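Long-range contacts in acetoin utilization protein (Exiguobacterium sibiricum, PDB 2Q04), which is probably an N-acetyltransferase of the GNAT family, named for a role in acetoin utilization, its precise substrate being unknown: residues 134-138 with 172-177; 25-31 with 52-57. All coordinates share one frame; numbering follows the deposited sequence.

Interaction 1 of 2, residues 134-138 with 172-177; sequences TEYYW and DPEIAS. With CA (calcium ion), chain G; EDO (1,2-ethanediol), chain J.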
# COMPACT_ATOMS: atom_id res chain seq x y z
N THR A 134 5.88 -3.14 2.91
CA THR A 134 7.32 -3.07 2.78
C THR A 134 7.69 -1.99 1.80
O THR A 134 7.06 -1.85 0.75
CB THR A 134 7.88 -4.38 2.26
OG1 THR A 134 7.20 -4.74 1.05
CG2 THR A 134 7.71 -5.47 3.29
N GLU A 135 8.72 -1.21 2.14
CA GLU A 135 9.20 -0.11 1.27
C GLU A 135 10.72 -0.22 1.11
O GLU A 135 11.44 -0.29 2.08
CB GLU A 135 8.82 1.25 1.87
CG GLU A 135 7.32 1.61 1.75
CD GLU A 135 6.90 1.97 0.31
OE1 GLU A 135 7.78 2.40 -0.46
OE2 GLU A 135 5.70 1.83 -0.03
N TYR A 136 11.18 -0.25 -0.15
CA TYR A 136 12.59 -0.39 -0.46
C TYR A 136 13.07 0.81 -1.26
O TYR A 136 12.42 1.23 -2.23
CB TYR A 136 12.81 -1.65 -1.27
CG TYR A 136 12.24 -2.89 -0.66
CD1 TYR A 136 13.03 -3.76 0.08
CD2 TYR A 136 10.90 -3.22 -0.84
CE1 TYR A 136 12.51 -4.93 0.64
CE2 TYR A 136 10.36 -4.39 -0.28
CZ TYR A 136 11.17 -5.24 0.45
OH TYR A 136 10.66 -6.39 0.98
N TYR A 137 14.28 1.30 -0.94
CA TYR A 137 14.82 2.52 -1.57
C TYR A 137 14.84 2.42 -3.12
O TYR A 137 14.75 3.44 -3.82
CB TYR A 137 16.25 2.81 -1.06
CG TYR A 137 17.33 2.13 -1.90
CD1 TYR A 137 17.73 2.66 -3.13
CD2 TYR A 137 17.93 0.94 -1.48
CE1 TYR A 137 18.68 2.03 -3.91
CE2 TYR A 137 18.91 0.31 -2.25
CZ TYR A 137 19.26 0.86 -3.48
OH TYR A 137 20.21 0.23 -4.27
N TRP A 138 14.98 1.19 -3.64
CA TRP A 138 15.18 0.98 -5.10
C TRP A 138 13.88 1.12 -5.97
O TRP A 138 13.93 0.90 -7.18
CB TRP A 138 15.89 -0.37 -5.38
CG TRP A 138 15.25 -1.58 -4.71
CD1 TRP A 138 14.10 -2.20 -5.07
CD2 TRP A 138 15.79 -2.34 -3.60
NE1 TRP A 138 13.85 -3.27 -4.24
CE2 TRP A 138 14.89 -3.38 -3.34
CE3 TRP A 138 16.92 -2.21 -2.80
CZ2 TRP A 138 15.09 -4.31 -2.31
CZ3 TRP A 138 17.12 -3.14 -1.77
CH2 TRP A 138 16.22 -4.17 -1.54
N ASP A 172 14.41 -9.38 8.45
CA ASP A 172 14.28 -9.75 7.04
C ASP A 172 15.52 -9.26 6.28
O ASP A 172 15.83 -8.08 6.31
CB ASP A 172 13.03 -9.12 6.43
CG ASP A 172 12.87 -9.46 4.95
OD1 ASP A 172 12.83 -10.66 4.62
OD2 ASP A 172 12.76 -8.52 4.13
N PRO A 173 16.23 -10.18 5.61
CA PRO A 173 17.46 -9.83 4.92
C PRO A 173 17.32 -8.64 3.96
O PRO A 173 18.14 -7.74 3.98
CB PRO A 173 17.82 -11.10 4.16
CG PRO A 173 17.20 -12.18 4.93
CD PRO A 173 15.93 -11.62 5.48
N GLU A 174 16.30 -8.65 3.11
CA GLU A 174 16.12 -7.60 2.10
C GLU A 174 15.90 -6.23 2.75
O GLU A 174 16.53 -5.23 2.36
CB GLU A 174 14.96 -7.93 1.15
CG GLU A 174 15.30 -8.94 0.04
CD GLU A 174 14.08 -9.31 -0.84
OE1 GLU A 174 13.12 -8.51 -0.89
OE2 GLU A 174 14.11 -10.38 -1.48
N ILE A 175 14.99 -6.16 3.70
CA ILE A 175 14.73 -4.92 4.40
C ILE A 175 15.94 -4.49 5.22
O ILE A 175 16.34 -3.32 5.18
CB ILE A 175 13.51 -5.04 5.31
CG1 ILE A 175 12.24 -5.03 4.46
CG2 ILE A 175 13.47 -3.88 6.32
CD1 ILE A 175 11.03 -5.35 5.22
N ALA A 176 16.56 -5.44 5.92
CA ALA A 176 17.69 -5.16 6.78
C ALA A 176 18.91 -4.68 5.99
O ALA A 176 19.81 -4.05 6.56
CB ALA A 176 18.05 -6.39 7.59
N SER A 177 18.94 -4.96 4.69
CA SER A 177 20.13 -4.68 3.86
C SER A 177 20.48 -3.18 3.79
O SER A 177 21.59 -2.81 3.40
CB SER A 177 19.92 -5.19 2.44
OG SER A 177 19.09 -4.31 1.70
CA CA G . 5.53 -2.40 -1.07
C1 EDO J . 7.18 5.14 -3.59
O1 EDO J . 7.10 5.06 -2.15
C2 EDO J . 6.55 3.91 -4.22
O2 EDO J . 7.02 3.76 -5.56
O HOH W 1 4.27 -3.90 0.72
O HOH W 2 4.50 -0.58 0.19
O HOH W 3 6.86 -4.13 -2.70
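T134 touches I175 through its methyl group, CG2 lying 3.8 Å from I175 CD1. The two side chains cross at about a right angle. The carbonyl of T134 turns to a calcium ion, with O 2.5 Å from the metal. Three waters and G99 O also bind this ion. One of those waters accepts from T134 N, and another donates to E135 OE2, so the strand end holds the metal both directly and through its water shell. Y136 carries the centre of the contact. Its CG is anti to its own carbonyl carbon (chi1 -52°), and the ring reaches across to the helix. Y136 CE1 meets I175 CG1 at 3.8 Å and E174 CB at 3.9 Å, both oblique to the ring. The E174 carboxylate plane stands 59° from the ring plane, with OE1 3.7 Å from Y136 OH. With Y136 reduced to an alanine, I175 CG1 and E174 CB would probably lose their aromatic neighbour, and a gap would be likely to open between loop and helix. W138 lays one ring face on Y136 CB. Its far rim approaches the helix: CH2 is 4.1 Å from E174 O, and S177 OG lies near the ring plane at the edge. That hydroxyl donates to E174 O at 2.8 Å, which fixes its direction. The helix start is capped by D172, whose OD2 accepts from I175 N at 3.3 Å, met from above the carboxylate plane. The contact thus joins the end of strand 130-135 and the turn after it to the short helix 173-176. W87 packs on T134 and I175. E135 points away from this helix, pairs through its backbone with C182 of strand 182-187 and packs against helix 149-162.

Interaction 2 of 2, residues 25-31 with 52-57; sequences VTSQILA and LVEIAA
S27 makes the polar link to the helix of 52-57. Its OG donates to V53 O at 3.0 Å, with a C=O...donor angle of 152° and the donor tilted 17° from the carbonyl plane. The hydroxyl stands anti to its own carbonyl carbon (chi1 -58°), which carries it across to the last turn of the other helix. V53 O also accepts a weak backbone bond from A57 N. S27 OG also lies 3.4 Å from A56 CB and 3.2 Å from A57 CB. Small residues meet here and the backbones come close: the CA atoms of S27 and V53 are 4.8 Å apart.

The apolar contacts centre on L30 and V53. L30 CD1 packs on A56 CB at 3.7 Å and lies as close to L52 O. V53 splits its two methyls: CG1 meets S27 CB, while CG2 reaches L30 CB at 4.0 Å and the backbone N of A31. A56 CB also approaches V25 O at 3.6 Å.

Within 25-31, T26 is the N-cap: its OG1 accepts weakly from I29 N. H49, one turn before V53, bonds through NE2 to L30 O and adds a second polar tie between the helices.

L30 also packs on I63, I65 and I72, and L52 on Y75 and T77. Helices 27-30 and 45-56 follow strand 19-23 and precede 62-68, consistent with the helix pair after the first strand of the GNAT fold.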
# COMPACT_ATOMS: atom_id res chain seq x y z
N VAL A 25 -12.21 -0.17 -6.29
CA VAL A 25 -12.77 -0.12 -7.64
C VAL A 25 -12.74 -1.51 -8.26
O VAL A 25 -11.74 -2.22 -8.15
CB VAL A 25 -11.94 0.85 -8.55
CG1 VAL A 25 -12.56 0.97 -9.92
CG2 VAL A 25 -11.81 2.23 -7.89
N THR A 26 -13.82 -1.90 -8.91
CA THR A 26 -13.91 -3.23 -9.52
C THR A 26 -12.98 -3.33 -10.71
O THR A 26 -12.61 -2.31 -11.30
CB THR A 26 -15.32 -3.56 -9.99
OG1 THR A 26 -15.70 -2.65 -11.02
CG2 THR A 26 -16.31 -3.46 -8.84
N SER A 27 -12.63 -4.56 -11.07
CA SER A 27 -11.77 -4.82 -12.23
C SER A 27 -12.40 -4.27 -13.50
O SER A 27 -11.73 -3.61 -14.30
CB SER A 27 -11.55 -6.33 -12.39
OG SER A 27 -10.98 -6.88 -11.24
N GLN A 28 -13.70 -4.55 -13.69
CA GLN A 28 -14.42 -4.11 -14.88
C GLN A 28 -14.27 -2.62 -15.10
O GLN A 28 -13.98 -2.17 -16.21
CB GLN A 28 -15.91 -4.48 -14.77
N ILE A 29 -14.44 -1.84 -14.02
CA ILE A 29 -14.37 -0.38 -14.11
C ILE A 29 -12.91 0.10 -14.27
O ILE A 29 -12.64 1.02 -15.03
CB ILE A 29 -15.04 0.32 -12.86
CG1 ILE A 29 -16.58 0.40 -13.04
CG2 ILE A 29 -14.50 1.73 -12.69
CD1 ILE A 29 -17.32 -0.87 -12.68
N LEU A 30 -11.98 -0.53 -13.54
CA LEU A 30 -10.54 -0.17 -13.64
C LEU A 30 -10.01 -0.28 -15.05
O LEU A 30 -9.14 0.50 -15.46
CB LEU A 30 -9.69 -1.05 -12.73
CG LEU A 30 -9.50 -0.58 -11.29
CD1 LEU A 30 -8.56 -1.53 -10.56
CD2 LEU A 30 -8.95 0.86 -11.25
N ALA A 31 -10.49 -1.28 -15.79
CA ALA A 31 -10.02 -1.54 -17.15
C ALA A 31 -10.38 -0.41 -18.12
O ALA A 31 -9.74 -0.24 -19.15
CB ALA A 31 -10.58 -2.86 -17.66
N LEU A 52 -3.03 -3.79 -11.75
CA LEU A 52 -4.05 -3.23 -10.85
C LEU A 52 -5.38 -3.91 -11.08
O LEU A 52 -6.09 -4.24 -10.12
CB LEU A 52 -4.19 -1.71 -11.07
CG LEU A 52 -2.94 -0.85 -10.83
CD1 LEU A 52 -3.23 0.61 -11.17
CD2 LEU A 52 -2.43 -0.99 -9.38
N VAL A 53 -5.72 -4.12 -12.34
CA VAL A 53 -6.95 -4.79 -12.71
C VAL A 53 -6.98 -6.20 -12.11
O VAL A 53 -7.98 -6.62 -11.53
CB VAL A 53 -7.10 -4.88 -14.25
CG1 VAL A 53 -8.24 -5.81 -14.62
CG2 VAL A 53 -7.32 -3.49 -14.86
N GLU A 54 -5.86 -6.92 -12.24
CA GLU A 54 -5.75 -8.28 -11.72
C GLU A 54 -5.91 -8.33 -10.23
O GLU A 54 -6.56 -9.21 -9.71
CB GLU A 54 -4.42 -8.88 -12.11
CG GLU A 54 -4.37 -9.39 -13.53
CD GLU A 54 -3.01 -9.90 -13.92
OE1 GLU A 54 -2.06 -9.73 -13.13
OE2 GLU A 54 -2.89 -10.49 -15.02
N ILE A 55 -5.28 -7.40 -9.53
CA ILE A 55 -5.40 -7.32 -8.09
C ILE A 55 -6.87 -7.10 -7.69
O ILE A 55 -7.38 -7.78 -6.81
CB ILE A 55 -4.53 -6.19 -7.51
CG1 ILE A 55 -3.04 -6.56 -7.59
CG2 ILE A 55 -4.92 -5.90 -6.06
CD1 ILE A 55 -2.08 -5.40 -7.26
N ALA A 56 -7.54 -6.17 -8.38
CA ALA A 56 -8.95 -5.86 -8.10
C ALA A 56 -9.83 -7.09 -8.25
O ALA A 56 -10.85 -7.21 -7.58
CB ALA A 56 -9.43 -4.78 -9.01
N ALA A 57 -9.42 -8.01 -9.13
CA ALA A 57 -10.19 -9.23 -9.40
C ALA A 57 -10.03 -10.29 -8.29
O ALA A 57 -10.75 -11.28 -8.28
CB ALA A 57 -9.78 -9.82 -10.74

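How the interactions relate
Both contacts are partly buried, and each combines buried residues with exposed ones. They lie on opposite sides of the chain's centre, with their own centres 28 Å apart, and do not touch. Interaction 2 joins two helices, and the tie between its two segments is a serine hydroxyl to a backbone carbonyl between small and branched aliphatic residues. Interaction 1 joins a strand end and its following turn to a short helix, through aromatic rings and an isoleucine, and it alone includes a calcium ligand. The strands that bear them belong to one mixed sheet: 62-68 and 71-79 beneath interaction 2, 130-135 leading into interaction 1.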